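Long-range contacts in cell wall surface anchor family protein (Streptococcus agalactiae serogroup V, PDB 3PF2), which forms the shaft of the type 1 pilus as its major (backbone) pilin, probably displayed covalently on the Gram-positive cell wall: residues Pro7-Asp12 with Leu33-Pro38; Ile65-Lys70 with Asp128-Glu133; Glu201-Ala206 with Lys269-Lys274; Val212-Ala217 with Gln236-Lys241. One frame throughout, in Å; residues are numbered along the deposited sequence.

Contact 1. Residues Pro7-Asp12 with Leu33-Pro38; sequences PKTDKD and LKSTIP. With CA (calcium ion), chain B.
Lys34 NZ sits between two aspartates of the opposite strand. It donates to Asp12 OD2 at 2.7 Å in a salt bridge, meeting the syn side but 34° out of the carboxylate plane. It also donates to the anti lone pair of Asp10 OD2, at 2.8 Å. Lys34 runs side by side with Asp10 and crosses Asp12 at about a right angle. The bend at its chi3 (66°) turns CE back toward the carboxylates. The buried ammonium has a third partner, Leu119 O. Both aspartates also hold the calcium ion. Asp10 binds it through both oxygens, and Asp12 OD1 lies 2.2 Å from the metal. Lys11 O, Asp19 and two waters complete the shell. Lys34 thus probably offsets some of the negative charge gathered around the metal.

The backbones pair antiparallel, with Asp10 and Lys34 as a hydrogen-bonded pair. Next to this pairing, Lys8 N donates to Thr36 OG1 at 2.8 Å, almost straight (175°), and Thr36 N returns a bond to Lys8 O. On the other face of the sheet, Leu33 CD1 packs against Lys11 CE at 3.6 Å. The Lys11 chain is fully extended beyond CG and reaches Asn152, to which NZ is covalently linked; Asp51 accepts a hydrogen bond from the same NZ. Pro7 CB rests on Ser35 OG at 3.5 Å, and Leu156 touches both residues. A Lys-Asn isopeptide bond with an acidic residue beside it is characteristic of the Ig-like CNA-type domains of Gram-positive pilins, here with calcium bound at the edge strand.

Contact 2. Residues Ile65-Lys70 with Asp128-Glu133; sequences IKIGSK and DAAFLE
Two neighbouring strands of an antiparallel five-stranded sheet meet here, where Ile65-Ile67 runs into a tight turn beside Ala130-Glu133. Lys66 and Glu133 form the hydrogen-bonded pair. Glu133 N donates to Lys66 O at 2.9 Å, and Lys66 N donates to Glu133 O at 3.1 Å. Next to it, Ile67 CA approaches Phe131 O at 3.4 Å in a CA-H...O contact that is nearly straight (173°). Phe131 O also accepts a hydrogen bond from Asn125 ND2.

On the buried face, one methyl of Leu132 does most of the touching. Its CG stands anti to the backbone N (chi1 177°), and CD1 reaches across to both isoleucines. CD1 lies 3.6 Å from Ile65 CG2 and 3.8 Å from Ile67 CG1. Both isoleucines cross the leucine obliquely.

The sheet belongs to the Ig-like, Cna-B-like part of the pilin, and strand 132-140 lies between strands 57-67 and 29-35 in it. Ile37, in the loop after strand 29-35, touches Leu132. Leu72 of the edge strand 70-72 touches both Ile65 and Ile67.

Ile67 to Lys70 form a type II' beta turn that joins strand 57-67 to strand 70-72. Gly68 takes the positive-phi position (phi 54°), which suits glycine. Ala130 points its CB at this turn, 3.7 Å from Gly68 CA, so the alanine methyl packs directly on the turn. On the face opposite Leu132, the Glu133 chain is extended beyond CG, and its OE1 accepts a hydrogen bond from Asn125 ND2.

Contact 3. Residues Glu201-Ala206 with Lys269-Lys274; sequences EFDLLA and KLKETK
Phe202 and Glu272 lie side by side on the buried face of the strand pair. Phe202 CE1 is 3.6 Å from Glu272 OE1, and the ring and carboxylate planes are turned 51° apart. Leu270 CB comes obliquely against the same ring, 3.9 Å from Phe202 CD1. Further along, Leu204 CD1 meets Leu270 CD2. Phe186, Phe248, Ile250 and Phe288 of neighbouring strands pack on the leucines, while Lys188 touches Phe202 and Glu272; the Phe202 and Phe248 rings meet at a shallow angle.

The other face is looser and wetter. The Glu201 and Lys274 side chains run the same way, but Glu201 OE2 stays 4.1 Å from Lys274 NZ, beyond a salt bridge. Thr273 crosses Asp203 at about a right angle, with Thr273 CG2 3.6 Å from Asp203 OD2. Two waters join Thr273 OG1 to acids on the facing strand: one donates to Glu201 OE1, the other to Asp203 OD1. Lys271 and Lys274 are exposed, whereas Lys269 NZ bonds to Ser207 O.

The backbones pair regularly from Asp203 to Leu205. At the end, Glu201 O takes a 2.8 Å bond from Thr273 N and a weak one, 3.4 Å, from Lys274 N. Two residues facing one is a classic beta bulge, set here in an antiparallel sheet of the pilin's prealbumin-like domain.

Contact 4. Residues Val212-Ala217 with Gln236-Lys241; sequences VKWTDA and QPIKLK
Trp214 and Ile238 make the main apolar contact. Ile238 CG1 sits over one face of the indole, 3.5 Å from the centroid of the five-membered ring and 13° off its normal. This is a CH-pi contact. The two side chains cross at about a right angle. Ile238 CG1 is anti to its own carbonyl carbon (chi1 -71°), while CG2 reaches the six-membered ring at Trp214 CZ2, 3.9 Å away. Ile238 CD1 also touches Val212 CG1 at 3.8 Å.

Two backbone hydrogen bonds tie the two segments on either side of Lys213 and Pro237. Ile238 N donates to Val212 O at 2.8 Å, and Trp214 N donates to Gln236 O at 3.0 Å. Lys213 and Pro237 form a single bridge.

One water adds a polar link. It lies in the indole plane and accepts from Trp214 NE1 at 2.9 Å and from Lys239 N at 3.0 Å.

Thr215 N-caps helix 216-221 through Leu218 N, just after the tryptophan. Ile219 of that helix packs on Trp214, and Leu218 on Ile238. Leu204 of strand 201-206, the neighbour of edge strand 239-241, touches Val212 and Ile238, so the contact lies between helix 216-221 and that side of the sheet.

Contacts 1 and 2 share one sheet of the Cna-B-like region, where strands 29-35 and 132-140 are neighbours. Leu132 N probably bonds to Ser35 O, and Phe131 packs on Lys34. Contacts 3 and 4 meet in the prealbumin-like region; the centre of contact 3 is about 45 Å from that of contact 1. Strand 201-206 lies between 266-274 and 239-241, and the 236-241 segment pairs with it. Contacts 1 and 2 are buried; contacts 3 and 4 are partly exposed. Contact 1 alone combines metal, salt bridge and a covalent crosslink. Contact 2 relies on aliphatic packing, contact 4 on an aromatic face, and contacts 3 and 4 include bridging waters.

Contact 1. Residues Pro7-Asp12 with Leu33-Pro38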
loop_
_atom_site.group_PDB
_atom_site.type_symbol
_atom_site.label_atom_id
_atom_site.label_comp_id
_atom_site.label_asym_id
_atom_site.label_seq_id
_atom_site.Cartn_x
_atom_site.Cartn_y
_atom_site.Cartn_z
ATOM N N PRO A 7 16.632 20.975 5.745
ATOM C CA PRO A 7 16.179 19.657 5.234
ATOM C C PRO A 7 15.327 19.659 3.952
ATOM O O PRO A 7 14.397 20.450 3.819
ATOM C CB PRO A 7 15.352 19.093 6.391
ATOM C CG PRO A 7 15.874 19.796 7.618
ATOM C CD PRO A 7 16.198 21.191 7.142
ATOM N N LYS A 8 15.693 18.786 3.020
ATOM C CA LYS A 8 14.845 18.458 1.872
ATOM C C LYS A 8 14.233 17.112 2.215
ATOM O O LYS A 8 14.888 16.265 2.833
ATOM C CB LYS A 8 15.695 18.325 0.614
ATOM C CG LYS A 8 16.111 19.645 -0.021
ATOM C CD LYS A 8 17.265 20.263 0.741
ATOM C CE LYS A 8 17.652 21.586 0.159
ATOM N NZ LYS A 8 18.434 22.322 1.191
ATOM N N THR A 9 12.993 16.901 1.798
ATOM C CA THR A 9 12.273 15.680 2.158
ATOM C C THR A 9 11.729 14.973 0.927
ATOM O O THR A 9 11.501 15.587 -0.100
ATOM C CB THR A 9 11.116 15.967 3.147
ATOM O OG1 THR A 9 10.356 17.101 2.695
ATOM C CG2 THR A 9 11.683 16.264 4.540
ATOM N N ASP A 10 11.549 13.662 1.043
ATOM C CA ASP A 10 10.931 12.867 -0.019
ATOM C C ASP A 10 10.307 11.653 0.635
ATOM O O ASP A 10 10.668 11.292 1.758
ATOM C CB ASP A 10 11.984 12.413 -1.037
ATOM C CG ASP A 10 11.412 11.502 -2.118
ATOM O OD1 ASP A 10 10.302 11.757 -2.590
ATOM O OD2 ASP A 10 12.078 10.539 -2.517
ATOM N N LYS A 11 9.393 10.995 -0.073
ATOM C CA LYS A 11 8.838 9.735 0.416
ATOM C C LYS A 11 8.883 8.729 -0.737
ATOM O O LYS A 11 8.652 9.090 -1.889
ATOM C CB LYS A 11 7.397 9.944 0.909
ATOM C CG LYS A 11 6.793 8.778 1.720
ATOM C CD LYS A 11 5.348 9.083 2.123
ATOM C CE LYS A 11 4.731 7.937 2.941
ATOM N NZ LYS A 11 3.411 8.313 3.536
ATOM N N ASP A 12 9.215 7.483 -0.412
ATOM C CA ASP A 12 9.204 6.371 -1.367
ATOM C C ASP A 12 8.288 5.270 -0.836
ATOM O O ASP A 12 7.788 5.337 0.284
ATOM C CB ASP A 12 10.607 5.769 -1.513
ATOM C CG ASP A 12 11.606 6.718 -2.163
ATOM O OD1 ASP A 12 11.186 7.771 -2.722
ATOM O OD2 ASP A 12 12.811 6.412 -2.096
ATOM N N LEU A 33 10.060 7.378 4.734
ATOM C CA LEU A 33 10.089 8.827 4.932
ATOM C C LEU A 33 11.547 9.230 4.940
ATOM O O LEU A 33 12.353 8.667 5.696
ATOM C CB LEU A 33 9.439 9.203 6.266
ATOM C CG LEU A 33 7.910 9.174 6.471
ATOM C CD1 LEU A 33 7.167 8.133 5.643
ATOM C CD2 LEU A 33 7.495 9.136 7.952
ATOM N N LYS A 34 11.905 10.198 4.107
ATOM C CA LYS A 34 13.307 10.490 3.869
ATOM C C LYS A 34 13.571 11.964 4.077
ATOM O O LYS A 34 12.809 12.781 3.603
ATOM C CB LYS A 34 13.703 10.124 2.432
ATOM C CG LYS A 34 13.390 8.669 2.046
ATOM C CD LYS A 34 13.123 8.543 0.526
ATOM C CE LYS A 34 14.378 8.853 -0.326
ATOM N NZ LYS A 34 14.104 8.744 -1.793
ATOM N N SER A 35 14.671 12.298 4.748
ATOM C CA SER A 35 15.072 13.700 4.887
ATOM C C SER A 35 16.568 13.818 4.775
ATOM O O SER A 35 17.297 12.983 5.291
ATOM C CB SER A 35 14.676 14.243 6.262
ATOM O OG SER A 35 15.016 15.621 6.365
ATOM N N THR A 36 17.036 14.872 4.128
ATOM C CA THR A 36 18.441 15.231 4.269
ATOM C C THR A 36 18.696 15.739 5.696
ATOM O O THR A 36 17.784 16.210 6.377
ATOM C CB THR A 36 18.902 16.282 3.229
ATOM O OG1 THR A 36 18.177 17.503 3.424
ATOM C CG2 THR A 36 18.658 15.790 1.819
ATOM N N ILE A 37 19.936 15.594 6.141
ATOM C CA ILE A 37 20.340 16.027 7.476
ATOM C C ILE A 37 21.522 16.982 7.320
ATOM O O ILE A 37 22.480 16.657 6.633
ATOM C CB ILE A 37 20.733 14.811 8.368
ATOM C CG1 ILE A 37 19.538 13.889 8.635
ATOM C CG2 ILE A 37 21.364 15.276 9.672
ATOM C CD1 ILE A 37 18.335 14.531 9.360
ATOM N N PRO A 38 21.453 18.176 7.952
ATOM C CA PRO A 38 22.623 19.064 7.939
ATOM C C PRO A 38 23.660 18.684 8.997
ATOM O O PRO A 38 23.306 18.092 10.022
ATOM C CB PRO A 38 22.016 20.429 8.262
ATOM C CG PRO A 38 20.840 20.112 9.114
ATOM C CD PRO A 38 20.294 18.794 8.615
HETATM CA CA CA B . 10.129 9.496 -3.696
HETATM O O HOH W 1 8.376 10.719 -4.710
HETATM O O HOH W 2 11.532 9.701 -5.619
#

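Contact 2. Residues Ile65-Lys70 with Asp128-Glu133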
loop_
_atom_site.group_PDB
_atom_site.type_symbol
_atom_site.label_atom_id
_atom_site.label_comp_id
_atom_site.label_asym_id
_atom_site.label_seq_id
_atom_site.Cartn_x
_atom_site.Cartn_y
_atom_site.Cartn_z
ATOM N N ILE A 65 15.081 3.102 12.192
ATOM C CA ILE A 65 15.456 4.432 11.685
ATOM C C ILE A 65 16.972 4.545 11.539
ATOM O O ILE A 65 17.708 4.258 12.491
ATOM C CB ILE A 65 14.861 5.566 12.561
ATOM C CG1 ILE A 65 13.334 5.467 12.564
ATOM C CG2 ILE A 65 15.336 6.954 12.090
ATOM C CD1 ILE A 65 12.618 6.592 13.282
ATOM N N LYS A 66 17.425 4.955 10.347
ATOM C CA LYS A 66 18.840 4.956 9.975
ATOM C C LYS A 66 19.305 6.307 9.476
ATOM O O LYS A 66 18.562 7.007 8.797
ATOM C CB LYS A 66 19.124 3.950 8.840
ATOM C CG LYS A 66 18.634 2.535 9.063
ATOM C CD LYS A 66 19.428 1.820 10.151
ATOM C CE LYS A 66 20.916 1.728 9.827
ATOM N NZ LYS A 66 21.244 0.765 8.744
ATOM N N ILE A 67 20.539 6.658 9.828
ATOM C CA ILE A 67 21.301 7.674 9.109
ATOM C C ILE A 67 22.588 7.020 8.640
ATOM O O ILE A 67 23.414 6.588 9.460
ATOM C CB ILE A 67 21.605 8.927 9.963
ATOM C CG1 ILE A 67 20.308 9.585 10.438
ATOM C CG2 ILE A 67 22.427 9.909 9.148
ATOM C CD1 ILE A 67 20.498 10.651 11.516
ATOM N N GLY A 68 22.756 6.927 7.320
ATOM C CA GLY A 68 23.866 6.164 6.740
ATOM C C GLY A 68 23.785 4.774 7.336
ATOM O O GLY A 68 22.703 4.202 7.415
ATOM N N SER A 69 24.917 4.260 7.806
ATOM C CA SER A 69 24.984 2.918 8.388
ATOM C C SER A 69 24.505 2.891 9.835
ATOM O O SER A 69 24.422 1.823 10.447
ATOM C CB SER A 69 26.420 2.404 8.340
ATOM O OG SER A 69 27.223 3.160 9.227
ATOM N N LYS A 70 24.208 4.062 10.390
ATOM C CA LYS A 70 23.943 4.174 11.820
ATOM C C LYS A 70 22.472 4.062 12.157
ATOM O O LYS A 70 21.610 4.543 11.411
ATOM C CB LYS A 70 24.509 5.490 12.352
ATOM C CG LYS A 70 26.018 5.545 12.333
ATOM C CD LYS A 70 26.591 5.535 13.730
ATOM C CE LYS A 70 28.114 5.673 13.710
ATOM N NZ LYS A 70 28.606 7.006 13.233
ATOM N N ASP A 128 28.769 7.126 2.988
ATOM C CA ASP A 128 29.305 7.995 1.950
ATOM C C ASP A 128 28.213 8.724 1.165
ATOM O O ASP A 128 28.509 9.545 0.302
ATOM C CB ASP A 128 30.226 7.200 1.017
ATOM C CG ASP A 128 31.520 6.794 1.692
ATOM O OD1 ASP A 128 31.980 7.530 2.591
ATOM O OD2 ASP A 128 32.080 5.737 1.335
ATOM N N ALA A 129 26.954 8.408 1.475
ATOM C CA ALA A 129 25.777 9.073 0.891
ATOM C C ALA A 129 24.602 8.933 1.862
ATOM O O ALA A 129 23.654 8.170 1.627
ATOM C CB ALA A 129 25.448 8.495 -0.485
ATOM N N ALA A 130 24.671 9.686 2.965
ATOM C CA ALA A 130 23.796 9.453 4.118
ATOM C C ALA A 130 22.638 10.426 4.208
ATOM O O ALA A 130 22.783 11.617 3.897
ATOM C CB ALA A 130 24.597 9.516 5.425
ATOM N N PHE A 131 21.501 9.913 4.670
ATOM C CA PHE A 131 20.312 10.722 4.927
ATOM C C PHE A 131 19.461 10.027 5.990
ATOM O O PHE A 131 19.753 8.885 6.371
ATOM C CB PHE A 131 19.525 10.952 3.621
ATOM C CG PHE A 131 18.954 9.699 3.026
ATOM C CD1 PHE A 131 17.647 9.304 3.341
ATOM C CD2 PHE A 131 19.711 8.913 2.144
ATOM C CE1 PHE A 131 17.105 8.119 2.805
ATOM C CE2 PHE A 131 19.164 7.735 1.606
ATOM C CZ PHE A 131 17.855 7.359 1.941
ATOM N N LEU A 132 18.436 10.717 6.491
ATOM C CA LEU A 132 17.532 10.148 7.487
ATOM C C LEU A 132 16.461 9.318 6.789
ATOM O O LEU A 132 15.727 9.815 5.934
ATOM C CB LEU A 132 16.882 11.227 8.357
ATOM C CG LEU A 132 15.858 10.742 9.397
ATOM C CD1 LEU A 132 16.561 9.967 10.509
ATOM C CD2 LEU A 132 15.041 11.893 9.997
ATOM N N GLU A 133 16.395 8.045 7.173
ATOM C CA GLU A 133 15.487 7.082 6.562
ATOM C C GLU A 133 14.579 6.491 7.625
ATOM O O GLU A 133 15.053 5.930 8.612
ATOM C CB GLU A 133 16.292 5.993 5.854
ATOM C CG GLU A 133 15.481 4.794 5.371
ATOM C CD GLU A 133 16.366 3.651 4.893
ATOM O OE1 GLU A 133 17.612 3.794 4.812
ATOM O OE2 GLU A 133 15.796 2.587 4.562
#

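Contact 3. Residues Glu201-Ala206 with Lys269-Lys274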
loop_
_atom_site.group_PDB
_atom_site.type_symbol
_atom_site.label_atom_id
_atom_site.label_comp_id
_atom_site.label_asym_id
_atom_site.label_seq_id
_atom_site.Cartn_x
_atom_site.Cartn_y
_atom_site.Cartn_z
ATOM N N GLU A 201 -18.757 -22.884 -7.778
ATOM C CA GLU A 201 -17.691 -22.553 -6.843
ATOM C C GLU A 201 -16.319 -22.596 -7.510
ATOM O O GLU A 201 -16.069 -23.433 -8.398
ATOM C CB GLU A 201 -17.743 -23.466 -5.600
ATOM C CG GLU A 201 -19.077 -23.347 -4.853
ATOM C CD GLU A 201 -19.171 -24.185 -3.589
ATOM O OE1 GLU A 201 -18.223 -24.927 -3.268
ATOM O OE2 GLU A 201 -20.219 -24.083 -2.920
ATOM N N PHE A 202 -15.443 -21.674 -7.085
ATOM C CA PHE A 202 -14.117 -21.519 -7.684
ATOM C C PHE A 202 -13.028 -21.298 -6.645
ATOM O O PHE A 202 -13.176 -20.453 -5.750
ATOM C CB PHE A 202 -14.086 -20.316 -8.665
ATOM C CG PHE A 202 -15.209 -20.308 -9.664
ATOM C CD1 PHE A 202 -15.016 -20.798 -10.957
ATOM C CD2 PHE A 202 -16.453 -19.789 -9.317
ATOM C CE1 PHE A 202 -16.057 -20.789 -11.885
ATOM C CE2 PHE A 202 -17.505 -19.792 -10.230
ATOM C CZ PHE A 202 -17.296 -20.279 -11.519
ATOM N N ASP A 203 -11.922 -22.032 -6.781
ATOM C CA ASP A 203 -10.681 -21.678 -6.085
ATOM C C ASP A 203 -10.005 -20.500 -6.783
ATOM O O ASP A 203 -9.826 -20.516 -8.002
ATOM C CB ASP A 203 -9.684 -22.835 -6.095
ATOM C CG ASP A 203 -10.139 -24.028 -5.271
ATOM O OD1 ASP A 203 -11.062 -23.899 -4.431
ATOM O OD2 ASP A 203 -9.536 -25.106 -5.473
ATOM N N LEU A 204 -9.600 -19.503 -6.005
ATOM C CA LEU A 204 -8.846 -18.370 -6.551
ATOM C C LEU A 204 -7.348 -18.634 -6.458
ATOM O O LEU A 204 -6.822 -18.931 -5.364
ATOM C CB LEU A 204 -9.210 -17.067 -5.827
ATOM C CG LEU A 204 -8.346 -15.836 -6.165
ATOM C CD1 LEU A 204 -8.602 -15.293 -7.582
ATOM C CD2 LEU A 204 -8.560 -14.746 -5.115
ATOM N N LEU A 205 -6.675 -18.528 -7.606
ATOM C CA LEU A 205 -5.246 -18.850 -7.724
ATOM C C LEU A 205 -4.445 -17.697 -8.342
ATOM O O LEU A 205 -4.962 -16.916 -9.146
ATOM C CB LEU A 205 -5.063 -20.086 -8.616
ATOM C CG LEU A 205 -5.932 -21.329 -8.362
ATOM C CD1 LEU A 205 -5.685 -22.373 -9.442
ATOM C CD2 LEU A 205 -5.676 -21.910 -6.976
ATOM N N ALA A 206 -3.165 -17.619 -7.983
ATOM C CA ALA A 206 -2.217 -16.779 -8.705
ATOM C C ALA A 206 -1.937 -17.390 -10.078
ATOM O O ALA A 206 -2.369 -18.516 -10.363
ATOM C CB ALA A 206 -0.923 -16.665 -7.920
ATOM N N LYS A 269 -6.229 -16.793 -11.742
ATOM C CA LYS A 269 -6.994 -17.913 -12.297
ATOM C C LYS A 269 -8.112 -18.328 -11.370
ATOM O O LYS A 269 -8.011 -18.179 -10.152
ATOM C CB LYS A 269 -6.072 -19.107 -12.534
ATOM C CG LYS A 269 -5.012 -18.847 -13.558
ATOM C CD LYS A 269 -4.169 -20.082 -13.814
ATOM C CE LYS A 269 -3.080 -19.729 -14.822
ATOM N NZ LYS A 269 -2.061 -20.825 -14.920
ATOM N N LEU A 270 -9.189 -18.853 -11.950
ATOM C CA LEU A 270 -10.219 -19.523 -11.146
ATOM C C LEU A 270 -10.247 -20.989 -11.558
ATOM O O LEU A 270 -10.205 -21.290 -12.742
ATOM C CB LEU A 270 -11.599 -18.908 -11.394
ATOM C CG LEU A 270 -11.793 -17.442 -11.007
ATOM C CD1 LEU A 270 -13.177 -17.001 -11.450
ATOM C CD2 LEU A 270 -11.625 -17.242 -9.532
ATOM N N LYS A 271 -10.258 -21.884 -10.579
ATOM C CA LYS A 271 -10.485 -23.302 -10.862
ATOM C C LYS A 271 -11.888 -23.645 -10.391
ATOM O O LYS A 271 -12.180 -23.592 -9.196
ATOM C CB LYS A 271 -9.457 -24.150 -10.129
ATOM C CG LYS A 271 -9.631 -25.652 -10.349
ATOM C CD LYS A 271 -8.775 -26.430 -9.369
ATOM C CE LYS A 271 -9.040 -27.928 -9.499
ATOM N NZ LYS A 271 -8.162 -28.690 -8.565
ATOM N N GLU A 272 -12.757 -24.003 -11.331
ATOM C CA GLU A 272 -14.121 -24.351 -10.988
ATOM C C GLU A 272 -14.132 -25.733 -10.344
ATOM O O GLU A 272 -13.680 -26.711 -10.953
ATOM C CB GLU A 272 -15.025 -24.306 -12.214
ATOM C CG GLU A 272 -16.513 -24.437 -11.866
ATOM C CD GLU A 272 -17.423 -24.144 -13.038
ATOM O OE1 GLU A 272 -16.938 -23.582 -14.041
ATOM O OE2 GLU A 272 -18.635 -24.469 -12.960
ATOM N N THR A 273 -14.624 -25.783 -9.110
ATOM C CA THR A 273 -14.629 -27.007 -8.308
ATOM C C THR A 273 -16.046 -27.546 -8.117
ATOM O O THR A 273 -16.236 -28.707 -7.743
ATOM C CB THR A 273 -13.993 -26.775 -6.927
ATOM O OG1 THR A 273 -14.725 -25.760 -6.224
ATOM C CG2 THR A 273 -12.522 -26.334 -7.064
ATOM N N LYS A 274 -17.043 -26.695 -8.348
ATOM C CA LYS A 274 -18.450 -27.109 -8.295
ATOM C C LYS A 274 -19.191 -26.358 -9.379
ATOM O O LYS A 274 -19.024 -25.149 -9.503
ATOM C CB LYS A 274 -19.066 -26.797 -6.926
ATOM C CG LYS A 274 -20.529 -27.262 -6.781
ATOM C CD LYS A 274 -21.070 -27.068 -5.373
ATOM C CE LYS A 274 -20.388 -27.994 -4.350
ATOM N NZ LYS A 274 -21.182 -28.098 -3.080
HETATM O O HOH W 3 -16.467 -26.851 -4.501
HETATM O O HOH W 4 -13.770 -23.776 -4.541
#

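Contact 4. Residues Val212-Ala217 with Gln236-Lys241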
loop_
_atom_site.group_PDB
_atom_site.type_symbol
_atom_site.label_atom_id
_atom_site.label_comp_id
_atom_site.label_asym_id
_atom_site.label_seq_id
_atom_site.Cartn_x
_atom_site.Cartn_y
_atom_site.Cartn_z
ATOM N N VAL A 212 -4.425 -18.148 -3.583
ATOM C CA VAL A 212 -4.481 -16.908 -2.830
ATOM C C VAL A 212 -5.192 -17.207 -1.506
ATOM O O VAL A 212 -6.269 -17.821 -1.485
ATOM C CB VAL A 212 -5.228 -15.817 -3.614
ATOM C CG1 VAL A 212 -5.092 -14.463 -2.934
ATOM C CG2 VAL A 212 -4.708 -15.756 -5.073
ATOM N N LYS A 213 -4.580 -16.785 -0.405
ATOM C CA LYS A 213 -5.113 -17.096 0.920
ATOM C C LYS A 213 -5.813 -15.903 1.536
ATOM O O LYS A 213 -5.432 -14.745 1.287
ATOM C CB LYS A 213 -3.996 -17.584 1.854
ATOM C CG LYS A 213 -3.488 -18.986 1.530
ATOM C CD LYS A 213 -2.349 -19.414 2.471
ATOM C CE LYS A 213 -1.103 -18.564 2.294
ATOM N NZ LYS A 213 -0.175 -18.755 3.443
ATOM N N TRP A 214 -6.838 -16.197 2.337
ATOM C CA TRP A 214 -7.510 -15.185 3.133
ATOM C C TRP A 214 -6.588 -14.648 4.205
ATOM O O TRP A 214 -5.795 -15.389 4.809
ATOM C CB TRP A 214 -8.746 -15.743 3.838
ATOM C CG TRP A 214 -9.939 -16.001 2.972
ATOM C CD1 TRP A 214 -10.520 -17.206 2.743
ATOM C CD2 TRP A 214 -10.716 -15.033 2.239
ATOM N NE1 TRP A 214 -11.603 -17.063 1.912
ATOM C CE2 TRP A 214 -11.744 -15.741 1.583
ATOM C CE3 TRP A 214 -10.632 -13.644 2.064
ATOM C CZ2 TRP A 214 -12.693 -15.108 0.764
ATOM C CZ3 TRP A 214 -11.581 -13.008 1.243
ATOM C CH2 TRP A 214 -12.596 -13.748 0.609
ATOM N N THR A 215 -6.698 -13.349 4.419
ATOM C CA THR A 215 -6.213 -12.722 5.641
ATOM C C THR A 215 -7.388 -11.973 6.273
ATOM O O THR A 215 -8.424 -11.759 5.629
ATOM C CB THR A 215 -5.086 -11.719 5.347
ATOM O OG1 THR A 215 -5.577 -10.710 4.459
ATOM C CG2 THR A 215 -3.869 -12.410 4.736
ATOM N N ASP A 216 -7.227 -11.564 7.531
ATOM C CA ASP A 216 -8.226 -10.719 8.185
ATOM C C ASP A 216 -8.576 -9.484 7.341
ATOM O O ASP A 216 -9.751 -9.125 7.204
ATOM C CB ASP A 216 -7.732 -10.296 9.577
ATOM C CG ASP A 216 -7.733 -11.440 10.578
ATOM O OD1 ASP A 216 -8.357 -12.493 10.325
ATOM O OD2 ASP A 216 -7.109 -11.286 11.646
ATOM N N ALA A 217 -7.561 -8.850 6.758
ATOM C CA ALA A 217 -7.774 -7.641 5.941
ATOM C C ALA A 217 -8.547 -7.913 4.635
ATOM O O ALA A 217 -9.406 -7.122 4.234
ATOM C CB ALA A 217 -6.452 -6.974 5.641
ATOM N N GLN A 236 -6.488 -19.932 5.055
ATOM C CA GLN A 236 -7.109 -20.920 4.177
ATOM C C GLN A 236 -7.263 -20.375 2.751
ATOM O O GLN A 236 -7.306 -19.162 2.565
ATOM C CB GLN A 236 -8.473 -21.356 4.743
ATOM C CG GLN A 236 -8.401 -22.094 6.099
ATOM C CD GLN A 236 -7.465 -23.293 6.076
ATOM O OE1 GLN A 236 -6.478 -23.331 6.808
ATOM N NE2 GLN A 236 -7.768 -24.273 5.235
ATOM N N PRO A 237 -7.339 -21.273 1.744
ATOM C CA PRO A 237 -7.449 -20.781 0.360
ATOM C C PRO A 237 -8.746 -20.004 0.127
ATOM O O PRO A 237 -9.782 -20.314 0.739
ATOM C CB PRO A 237 -7.433 -22.067 -0.478
ATOM C CG PRO A 237 -6.877 -23.133 0.437
ATOM C CD PRO A 237 -7.327 -22.748 1.801
ATOM N N ILE A 238 -8.685 -18.997 -0.744
ATOM C CA ILE A 238 -9.882 -18.231 -1.118
ATOM C C ILE A 238 -10.718 -19.046 -2.100
ATOM O O ILE A 238 -10.218 -19.515 -3.122
ATOM C CB ILE A 238 -9.521 -16.842 -1.702
ATOM C CG1 ILE A 238 -9.001 -15.925 -0.590
ATOM C CG2 ILE A 238 -10.745 -16.193 -2.403
ATOM C CD1 ILE A 238 -8.393 -14.633 -1.039
ATOM N N LYS A 239 -11.993 -19.220 -1.769
ATOM C CA LYS A 239 -12.926 -19.943 -2.628
ATOM C C LYS A 239 -14.161 -19.070 -2.780
ATOM O O LYS A 239 -14.700 -18.593 -1.792
ATOM C CB LYS A 239 -13.286 -21.314 -2.032
ATOM C CG LYS A 239 -12.069 -22.170 -1.711
ATOM C CD LYS A 239 -12.444 -23.513 -1.107
ATOM C CE LYS A 239 -11.275 -24.494 -1.165
ATOM N NZ LYS A 239 -10.111 -24.067 -0.332
ATOM N N LEU A 240 -14.579 -18.851 -4.023
ATOM C CA LEU A 240 -15.675 -17.938 -4.348
ATOM C C LEU A 240 -16.872 -18.708 -4.897
ATOM O O LEU A 240 -16.739 -19.873 -5.272
ATOM C CB LEU A 240 -15.207 -16.893 -5.368
ATOM C CG LEU A 240 -13.952 -16.089 -5.005
ATOM C CD1 LEU A 240 -13.547 -15.183 -6.165
ATOM C CD2 LEU A 240 -14.185 -15.270 -3.747
ATOM N N LYS A 241 -18.030 -18.054 -4.941
ATOM C CA LYS A 241 -19.283 -18.707 -5.314
ATOM C C LYS A 241 -20.137 -17.740 -6.133
ATOM O O LYS A 241 -20.178 -16.548 -5.840
ATOM C CB LYS A 241 -20.000 -19.119 -4.017
ATOM C CG LYS A 241 -21.418 -19.616 -4.088
ATOM C CD LYS A 241 -21.953 -19.900 -2.668
ATOM C CE LYS A 241 -22.688 -18.692 -2.069
ATOM N NZ LYS A 241 -22.786 -18.739 -0.573
HETATM O O HOH W 5 -13.480 -18.999 0.881
#